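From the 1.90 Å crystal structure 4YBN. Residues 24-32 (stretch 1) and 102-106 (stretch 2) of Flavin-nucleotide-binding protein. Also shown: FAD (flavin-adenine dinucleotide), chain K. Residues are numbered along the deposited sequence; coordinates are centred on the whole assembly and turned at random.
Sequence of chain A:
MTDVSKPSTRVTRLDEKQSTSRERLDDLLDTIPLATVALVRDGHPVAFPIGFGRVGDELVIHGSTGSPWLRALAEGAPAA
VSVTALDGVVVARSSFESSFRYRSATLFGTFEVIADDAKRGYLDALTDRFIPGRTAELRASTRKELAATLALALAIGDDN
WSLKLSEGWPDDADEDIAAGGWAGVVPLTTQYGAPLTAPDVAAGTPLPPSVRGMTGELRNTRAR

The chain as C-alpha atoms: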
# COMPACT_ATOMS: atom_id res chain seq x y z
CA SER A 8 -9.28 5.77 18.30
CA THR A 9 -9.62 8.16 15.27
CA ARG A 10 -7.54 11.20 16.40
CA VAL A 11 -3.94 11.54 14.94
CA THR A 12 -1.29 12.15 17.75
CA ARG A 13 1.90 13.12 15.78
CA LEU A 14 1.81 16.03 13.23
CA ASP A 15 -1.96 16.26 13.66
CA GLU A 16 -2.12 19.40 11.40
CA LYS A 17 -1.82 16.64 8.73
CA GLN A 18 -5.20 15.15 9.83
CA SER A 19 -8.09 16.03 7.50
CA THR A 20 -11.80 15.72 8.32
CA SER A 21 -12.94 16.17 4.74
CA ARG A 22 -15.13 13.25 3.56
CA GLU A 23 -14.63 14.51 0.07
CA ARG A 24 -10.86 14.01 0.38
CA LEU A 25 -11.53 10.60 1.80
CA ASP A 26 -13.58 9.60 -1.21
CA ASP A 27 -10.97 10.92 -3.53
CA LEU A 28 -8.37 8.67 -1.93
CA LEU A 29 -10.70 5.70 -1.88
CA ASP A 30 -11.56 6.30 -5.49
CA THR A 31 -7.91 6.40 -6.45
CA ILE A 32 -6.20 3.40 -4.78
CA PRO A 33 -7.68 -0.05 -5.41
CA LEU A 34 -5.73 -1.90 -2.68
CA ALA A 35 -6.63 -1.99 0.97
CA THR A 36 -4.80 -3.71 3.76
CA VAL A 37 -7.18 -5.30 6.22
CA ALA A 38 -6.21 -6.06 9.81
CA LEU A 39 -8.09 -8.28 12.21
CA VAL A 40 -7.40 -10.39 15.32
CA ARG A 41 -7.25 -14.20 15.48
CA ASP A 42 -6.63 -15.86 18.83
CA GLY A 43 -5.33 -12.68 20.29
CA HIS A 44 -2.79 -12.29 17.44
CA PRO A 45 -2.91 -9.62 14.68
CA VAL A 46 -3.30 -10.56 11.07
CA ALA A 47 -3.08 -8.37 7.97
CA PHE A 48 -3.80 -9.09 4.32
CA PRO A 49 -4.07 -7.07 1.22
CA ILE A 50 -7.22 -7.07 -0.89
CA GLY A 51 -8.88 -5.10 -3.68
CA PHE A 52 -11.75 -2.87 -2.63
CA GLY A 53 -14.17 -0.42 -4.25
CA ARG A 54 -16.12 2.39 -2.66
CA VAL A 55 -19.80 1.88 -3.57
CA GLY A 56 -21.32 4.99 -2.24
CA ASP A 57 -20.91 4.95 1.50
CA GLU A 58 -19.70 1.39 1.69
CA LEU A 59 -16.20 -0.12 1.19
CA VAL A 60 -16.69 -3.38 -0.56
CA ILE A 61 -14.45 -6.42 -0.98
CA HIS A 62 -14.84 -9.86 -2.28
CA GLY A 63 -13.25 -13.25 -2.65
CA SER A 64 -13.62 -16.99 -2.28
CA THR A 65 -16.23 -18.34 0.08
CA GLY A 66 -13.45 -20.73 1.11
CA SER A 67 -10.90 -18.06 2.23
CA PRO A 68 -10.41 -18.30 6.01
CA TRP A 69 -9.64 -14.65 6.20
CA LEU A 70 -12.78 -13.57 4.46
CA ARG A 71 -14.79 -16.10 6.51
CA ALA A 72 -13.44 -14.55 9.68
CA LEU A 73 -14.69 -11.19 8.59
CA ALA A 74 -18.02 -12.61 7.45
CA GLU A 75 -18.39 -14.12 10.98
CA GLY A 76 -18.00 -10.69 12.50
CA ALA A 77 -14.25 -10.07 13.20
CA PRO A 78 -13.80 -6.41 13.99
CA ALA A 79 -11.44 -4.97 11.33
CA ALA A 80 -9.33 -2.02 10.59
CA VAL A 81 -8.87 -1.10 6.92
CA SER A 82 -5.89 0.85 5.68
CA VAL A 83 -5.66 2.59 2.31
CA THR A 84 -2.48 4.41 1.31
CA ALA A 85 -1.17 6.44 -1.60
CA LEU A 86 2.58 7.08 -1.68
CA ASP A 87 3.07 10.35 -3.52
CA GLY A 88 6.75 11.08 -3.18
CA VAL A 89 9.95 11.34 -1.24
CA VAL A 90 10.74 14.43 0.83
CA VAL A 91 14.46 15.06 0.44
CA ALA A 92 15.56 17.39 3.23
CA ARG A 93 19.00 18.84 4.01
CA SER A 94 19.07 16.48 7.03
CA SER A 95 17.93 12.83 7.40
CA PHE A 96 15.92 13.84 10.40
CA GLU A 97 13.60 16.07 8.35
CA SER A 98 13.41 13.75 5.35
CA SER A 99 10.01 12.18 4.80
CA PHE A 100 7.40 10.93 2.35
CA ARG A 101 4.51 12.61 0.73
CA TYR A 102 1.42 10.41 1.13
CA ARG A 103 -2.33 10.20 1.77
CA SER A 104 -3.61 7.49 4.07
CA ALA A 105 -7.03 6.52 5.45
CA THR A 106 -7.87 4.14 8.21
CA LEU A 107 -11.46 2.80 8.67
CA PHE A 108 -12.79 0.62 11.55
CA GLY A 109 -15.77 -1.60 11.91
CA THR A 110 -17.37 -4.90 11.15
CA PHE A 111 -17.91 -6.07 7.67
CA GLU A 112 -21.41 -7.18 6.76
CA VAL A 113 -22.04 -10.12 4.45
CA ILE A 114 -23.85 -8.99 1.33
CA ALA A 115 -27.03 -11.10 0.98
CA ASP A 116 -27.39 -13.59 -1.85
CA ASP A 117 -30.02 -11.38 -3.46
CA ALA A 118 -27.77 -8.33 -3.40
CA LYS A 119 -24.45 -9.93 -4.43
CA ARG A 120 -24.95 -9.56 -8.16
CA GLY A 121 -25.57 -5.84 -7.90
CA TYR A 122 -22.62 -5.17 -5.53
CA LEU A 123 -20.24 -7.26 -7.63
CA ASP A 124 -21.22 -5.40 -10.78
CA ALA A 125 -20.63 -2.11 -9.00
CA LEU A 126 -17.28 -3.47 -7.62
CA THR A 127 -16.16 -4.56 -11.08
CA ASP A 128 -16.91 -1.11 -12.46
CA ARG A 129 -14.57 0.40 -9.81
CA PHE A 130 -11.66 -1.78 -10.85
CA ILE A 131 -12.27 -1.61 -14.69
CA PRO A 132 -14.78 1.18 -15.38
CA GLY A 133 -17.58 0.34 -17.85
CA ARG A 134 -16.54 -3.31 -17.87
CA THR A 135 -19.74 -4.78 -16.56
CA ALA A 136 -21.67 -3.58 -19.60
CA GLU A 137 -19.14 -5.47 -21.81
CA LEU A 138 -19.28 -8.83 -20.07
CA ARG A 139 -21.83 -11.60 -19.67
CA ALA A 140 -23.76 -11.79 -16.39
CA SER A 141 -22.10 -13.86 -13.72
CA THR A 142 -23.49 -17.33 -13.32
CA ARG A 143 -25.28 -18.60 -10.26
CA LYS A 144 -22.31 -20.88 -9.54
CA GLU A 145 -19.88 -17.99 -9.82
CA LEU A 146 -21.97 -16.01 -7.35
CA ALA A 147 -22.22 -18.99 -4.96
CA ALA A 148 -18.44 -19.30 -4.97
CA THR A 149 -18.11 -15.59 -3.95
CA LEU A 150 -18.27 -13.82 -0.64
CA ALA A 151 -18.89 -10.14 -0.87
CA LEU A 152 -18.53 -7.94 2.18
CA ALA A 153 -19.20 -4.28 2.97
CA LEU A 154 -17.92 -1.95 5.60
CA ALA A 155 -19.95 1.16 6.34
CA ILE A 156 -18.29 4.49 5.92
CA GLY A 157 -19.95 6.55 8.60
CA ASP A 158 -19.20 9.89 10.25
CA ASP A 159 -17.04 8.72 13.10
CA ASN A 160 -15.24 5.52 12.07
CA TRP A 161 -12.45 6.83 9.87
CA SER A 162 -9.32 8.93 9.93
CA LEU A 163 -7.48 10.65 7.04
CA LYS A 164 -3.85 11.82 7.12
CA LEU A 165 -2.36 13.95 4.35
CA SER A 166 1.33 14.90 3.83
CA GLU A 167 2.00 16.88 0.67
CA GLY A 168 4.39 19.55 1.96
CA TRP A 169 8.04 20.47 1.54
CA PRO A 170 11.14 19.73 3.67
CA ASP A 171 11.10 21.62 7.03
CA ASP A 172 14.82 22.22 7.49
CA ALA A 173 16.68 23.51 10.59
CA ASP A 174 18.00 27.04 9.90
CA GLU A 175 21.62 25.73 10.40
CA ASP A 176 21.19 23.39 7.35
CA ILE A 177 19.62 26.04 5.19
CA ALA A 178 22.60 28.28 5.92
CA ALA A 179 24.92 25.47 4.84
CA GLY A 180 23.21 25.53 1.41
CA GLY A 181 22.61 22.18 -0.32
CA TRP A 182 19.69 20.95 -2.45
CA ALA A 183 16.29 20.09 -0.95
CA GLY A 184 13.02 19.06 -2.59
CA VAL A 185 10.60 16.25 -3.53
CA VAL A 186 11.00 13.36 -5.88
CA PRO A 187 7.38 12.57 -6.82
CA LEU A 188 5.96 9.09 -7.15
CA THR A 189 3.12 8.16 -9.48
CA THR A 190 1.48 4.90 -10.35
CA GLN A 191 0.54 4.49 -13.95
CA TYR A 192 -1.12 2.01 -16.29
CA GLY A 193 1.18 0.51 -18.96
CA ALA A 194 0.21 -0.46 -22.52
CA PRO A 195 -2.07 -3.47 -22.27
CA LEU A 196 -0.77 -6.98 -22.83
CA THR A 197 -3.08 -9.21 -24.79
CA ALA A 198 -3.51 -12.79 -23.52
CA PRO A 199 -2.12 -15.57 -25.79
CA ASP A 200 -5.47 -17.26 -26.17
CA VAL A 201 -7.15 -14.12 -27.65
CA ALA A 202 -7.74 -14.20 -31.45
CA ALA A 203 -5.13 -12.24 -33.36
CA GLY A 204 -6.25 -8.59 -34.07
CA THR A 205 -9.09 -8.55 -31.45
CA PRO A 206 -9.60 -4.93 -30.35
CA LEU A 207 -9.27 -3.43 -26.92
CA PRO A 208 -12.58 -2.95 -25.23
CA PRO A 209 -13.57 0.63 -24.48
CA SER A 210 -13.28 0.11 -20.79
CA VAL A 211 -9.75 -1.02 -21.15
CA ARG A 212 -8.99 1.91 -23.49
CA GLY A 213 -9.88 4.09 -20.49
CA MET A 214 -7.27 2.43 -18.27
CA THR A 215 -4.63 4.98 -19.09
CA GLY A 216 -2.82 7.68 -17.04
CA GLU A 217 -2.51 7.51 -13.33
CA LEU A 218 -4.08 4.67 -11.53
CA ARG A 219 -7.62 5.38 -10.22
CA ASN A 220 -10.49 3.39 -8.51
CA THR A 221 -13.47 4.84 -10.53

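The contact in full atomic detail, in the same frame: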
# COMPACT_ATOMS: atom_id res chain seq x y z
N ARG A 24 -12.26 14.45 0.57
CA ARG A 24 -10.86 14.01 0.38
C ARG A 24 -10.71 12.53 0.62
O ARG A 24 -9.95 11.87 -0.05
CB ARG A 24 -9.92 14.76 1.34
CG ARG A 24 -9.84 16.27 1.03
CD ARG A 24 -8.61 16.93 1.68
NE ARG A 24 -8.48 18.33 1.30
CZ ARG A 24 -7.72 18.82 0.30
NH1 ARG A 24 -6.97 18.01 -0.44
NH2 ARG A 24 -7.71 20.14 0.06
N LEU A 25 -11.44 12.03 1.61
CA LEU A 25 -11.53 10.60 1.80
C LEU A 25 -11.99 9.83 0.59
O LEU A 25 -11.33 8.88 0.16
CB LEU A 25 -12.34 10.26 3.01
CG LEU A 25 -12.52 8.75 3.20
CD1 LEU A 25 -11.23 8.12 3.71
CD2 LEU A 25 -13.68 8.47 4.10
N ASP A 26 -13.10 10.25 -0.02
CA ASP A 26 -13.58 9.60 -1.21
C ASP A 26 -12.61 9.67 -2.36
O ASP A 26 -12.47 8.71 -3.13
CB ASP A 26 -14.96 10.22 -1.65
CG ASP A 26 -16.06 9.88 -0.69
OD1 ASP A 26 -15.83 9.02 0.15
OD2 ASP A 26 -17.17 10.47 -0.77
N ASP A 27 -11.95 10.79 -2.51
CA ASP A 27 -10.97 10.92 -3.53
C ASP A 27 -9.83 9.89 -3.37
O ASP A 27 -9.46 9.21 -4.32
CB ASP A 27 -10.39 12.34 -3.53
CG ASP A 27 -9.46 12.56 -4.70
OD1 ASP A 27 -9.96 12.55 -5.85
OD2 ASP A 27 -8.22 12.69 -4.49
N LEU A 28 -9.37 9.70 -2.15
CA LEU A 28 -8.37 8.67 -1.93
C LEU A 28 -8.91 7.32 -2.20
O LEU A 28 -8.32 6.56 -2.97
CB LEU A 28 -7.88 8.73 -0.51
CG LEU A 28 -6.85 7.67 -0.13
CD1 LEU A 28 -5.64 7.77 -0.99
CD2 LEU A 28 -6.51 7.78 1.31
N LEU A 29 -10.11 7.02 -1.68
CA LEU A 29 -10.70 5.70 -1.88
C LEU A 29 -11.08 5.42 -3.33
O LEU A 29 -11.15 4.28 -3.78
CB LEU A 29 -11.93 5.54 -0.99
CG LEU A 29 -11.73 5.61 0.51
CD1 LEU A 29 -13.00 5.46 1.27
CD2 LEU A 29 -10.69 4.59 0.99
N ASP A 30 -11.31 6.47 -4.11
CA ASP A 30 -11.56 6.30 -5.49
C ASP A 30 -10.32 6.33 -6.34
O ASP A 30 -10.44 6.35 -7.56
CB ASP A 30 -12.44 7.45 -5.96
CG ASP A 30 -13.85 7.36 -5.37
OD1 ASP A 30 -14.21 6.25 -4.90
OD2 ASP A 30 -14.55 8.40 -5.37
N THR A 31 -9.15 6.39 -5.73
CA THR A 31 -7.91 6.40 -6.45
C THR A 31 -7.19 5.06 -6.29
O THR A 31 -6.75 4.49 -7.27
CB THR A 31 -7.01 7.54 -5.92
OG1 THR A 31 -7.68 8.77 -6.09
CG2 THR A 31 -5.68 7.60 -6.70
N ILE A 32 -7.03 4.58 -5.07
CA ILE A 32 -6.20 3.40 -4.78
C ILE A 32 -7.10 2.21 -4.71
O ILE A 32 -8.03 2.27 -3.94
CB ILE A 32 -5.50 3.58 -3.39
CG1 ILE A 32 -4.66 4.88 -3.39
CG2 ILE A 32 -4.62 2.38 -3.06
CD1 ILE A 32 -3.51 4.84 -4.37
N TYR A 102 2.42 11.50 1.19
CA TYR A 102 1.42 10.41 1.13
C TYR A 102 0.04 10.88 1.53
O TYR A 102 -0.11 11.98 2.06
CB TYR A 102 1.84 9.34 2.08
CG TYR A 102 1.82 9.81 3.53
CD1 TYR A 102 0.61 9.91 4.23
CD2 TYR A 102 3.01 10.16 4.20
CE1 TYR A 102 0.58 10.31 5.56
CE2 TYR A 102 2.98 10.54 5.54
CZ TYR A 102 1.76 10.62 6.21
OH TYR A 102 1.72 11.01 7.53
N ARG A 103 -0.96 10.01 1.29
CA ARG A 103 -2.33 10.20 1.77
C ARG A 103 -2.72 8.84 2.32
O ARG A 103 -2.44 7.82 1.68
CB ARG A 103 -3.24 10.53 0.62
CG ARG A 103 -3.10 11.86 -0.09
CD ARG A 103 -3.88 11.82 -1.38
NE ARG A 103 -3.04 11.20 -2.40
CZ ARG A 103 -3.43 10.76 -3.58
NH1 ARG A 103 -4.71 10.86 -3.94
NH2 ARG A 103 -2.51 10.19 -4.39
N SER A 104 -3.30 8.76 3.51
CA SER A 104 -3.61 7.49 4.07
C SER A 104 -4.96 7.57 4.81
O SER A 104 -5.23 8.58 5.46
CB SER A 104 -2.52 7.06 5.11
OG SER A 104 -2.86 5.69 5.47
N ALA A 105 -5.77 6.54 4.69
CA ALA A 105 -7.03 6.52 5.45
C ALA A 105 -7.06 5.26 6.21
O ALA A 105 -6.57 4.22 5.75
CB ALA A 105 -8.20 6.62 4.50
N THR A 106 -7.65 5.31 7.40
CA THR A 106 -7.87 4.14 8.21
C THR A 106 -9.36 4.12 8.62
O THR A 106 -9.88 5.16 9.02
CB THR A 106 -7.04 4.15 9.48
OG1 THR A 106 -5.68 4.55 9.16
CG2 THR A 106 -7.01 2.74 10.01
PA FAD K . -1.64 6.95 17.14
O1A FAD K . -1.86 8.07 18.12
O2A FAD K . -0.91 5.74 17.65
O5B FAD K . -3.10 6.60 16.44
C5B FAD K . -4.32 7.29 16.79
C4B FAD K . -5.28 7.37 15.59
O4B FAD K . -4.73 8.25 14.59
C3B FAD K . -5.46 6.08 14.77
O3B FAD K . -6.29 5.07 15.37
C2B FAD K . -5.90 6.60 13.39
O2B FAD K . -7.31 6.76 13.31
C1B FAD K . -5.24 7.98 13.28
N9A FAD K . -4.15 7.91 12.31
C8A FAD K . -2.85 7.88 12.69
N7A FAD K . -2.04 7.76 11.60
C5A FAD K . -2.83 7.71 10.51
C6A FAD K . -2.56 7.57 9.05
N6A FAD K . -1.26 7.50 8.68
N1A FAD K . -3.62 7.57 8.20
C2A FAD K . -4.91 7.64 8.65
N3A FAD K . -5.19 7.76 9.96
C4A FAD K . -4.22 7.81 10.95
N1 FAD K . 5.23 7.53 10.65
C2 FAD K . 6.44 7.38 11.25
O2 FAD K . 6.41 7.57 12.49
N3 FAD K . 7.57 7.03 10.55
C4 FAD K . 7.53 6.74 9.20
O4 FAD K . 8.48 6.36 8.46
C4X FAD K . 6.25 6.92 8.49
N5 FAD K . 6.13 6.66 7.16
C5X FAD K . 4.91 6.78 6.56
C6 FAD K . 4.79 6.55 5.23
C7 FAD K . 3.56 6.71 4.62
C7M FAD K . 3.40 6.43 3.17
C8 FAD K . 2.35 7.11 5.38
C8M FAD K . 1.01 7.22 4.71
C9 FAD K . 2.48 7.36 6.71
C9A FAD K . 3.71 7.20 7.33
N10 FAD K . 3.83 7.42 8.70
C10 FAD K . 5.08 7.32 9.31
C1' FAD K . 2.66 7.88 9.49
C2' FAD K . 2.09 6.86 10.44
O2' FAD K . 1.02 6.19 9.78
C3' FAD K . 1.52 7.63 11.63
O3' FAD K . 0.69 8.74 11.14
C4' FAD K . 2.66 8.09 12.57
O4' FAD K . 3.44 6.96 13.04
C5' FAD K . 2.10 8.85 13.76
O5' FAD K . 1.03 8.08 14.30
P FAD K . 0.33 8.48 15.69
O1P FAD K . -0.13 9.90 15.45
O2P FAD K . 1.24 8.16 16.81
O3P FAD K . -0.92 7.51 15.78

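The last turns of a helix, residues 24-29, lie across strand 102-106 at close to a right angle: the N-to-C directions differ by 101°, and the axes approach to 9.0 Å. The helical backbone is held by bonds such as Leu28 N to Arg24 O (3.1 Å) and Leu29 N to Leu25 O (2.9 Å). Asp30 is the first residue to leave helical phi/psi, although its N still bonds to Asp26 O at 2.7 Å. The strand is extended throughout, so its side chains alternate: Arg103 and Ala105 point their CA-to-CB bonds toward the helix, Ser104 and Thr106 away from it. The nearest CA pairs set the register: Leu25 CA lies 7.1 Å from Ala105 CA, and Leu28 CA lies 7.2 Å from Arg103 CA. No hydrogen bond joins the two stretches; packing and one long salt bridge do the work, burying 285 Å² in all.

Leu28 is the central residue on the helix side. With chi1 t and chi2 p it points toward the strand and spreads its two methyls along it: CD1 lies 4.0 Å from Arg103 CB and also covers one face of the Arg103 guanidinium, while CD2 sits 3.7 Å from Ala105 N and 3.8 Å from Ala105 CB. Leu25, one turn earlier, leaves its backbone sideways, but its end swings in to place CD1 3.5 Å from Ala105 CB. Ala105 thus receives both leucines on its single methyl, while only Leu28 comes down onto the strand backbone, its CD2 3.8 Å from Ser104 C.

Arg103 contributes the largest area on the strand, 85 Å². Its aliphatic start packs against Leu28, and its charged end reaches the more exposed Asp27, whose carboxylate meets the guanidinium at its edge, near the plane. Asp27 OD2 and Arg103 NH1 are 4.0 Å apart, a long salt bridge that relies on charge attraction rather than a hydrogen bond. Arg103 NE and NH2 are hydrogen-bonded elsewhere in the structure. Thr31 also points toward the strand, but its OG1 donates a 2.5 Å hydrogen bond to Asp27 O, tying the residue back to the helix end; Thr31 OG1 stays 4.2 Å from Arg103 NH1.

The alternation lets the strand serve a second partner, FAD, in keeping with a flavin-nucleotide-binding protein. Ser104 CB approaches FAD N1A at 3.3 Å and Thr106 OG1 approaches FAD C2A at 3.2 Å, while Tyr102, out of reach of the helix, lays one ring face against the flavin methyl, with CD1 just 2.8 Å from FAD C8M.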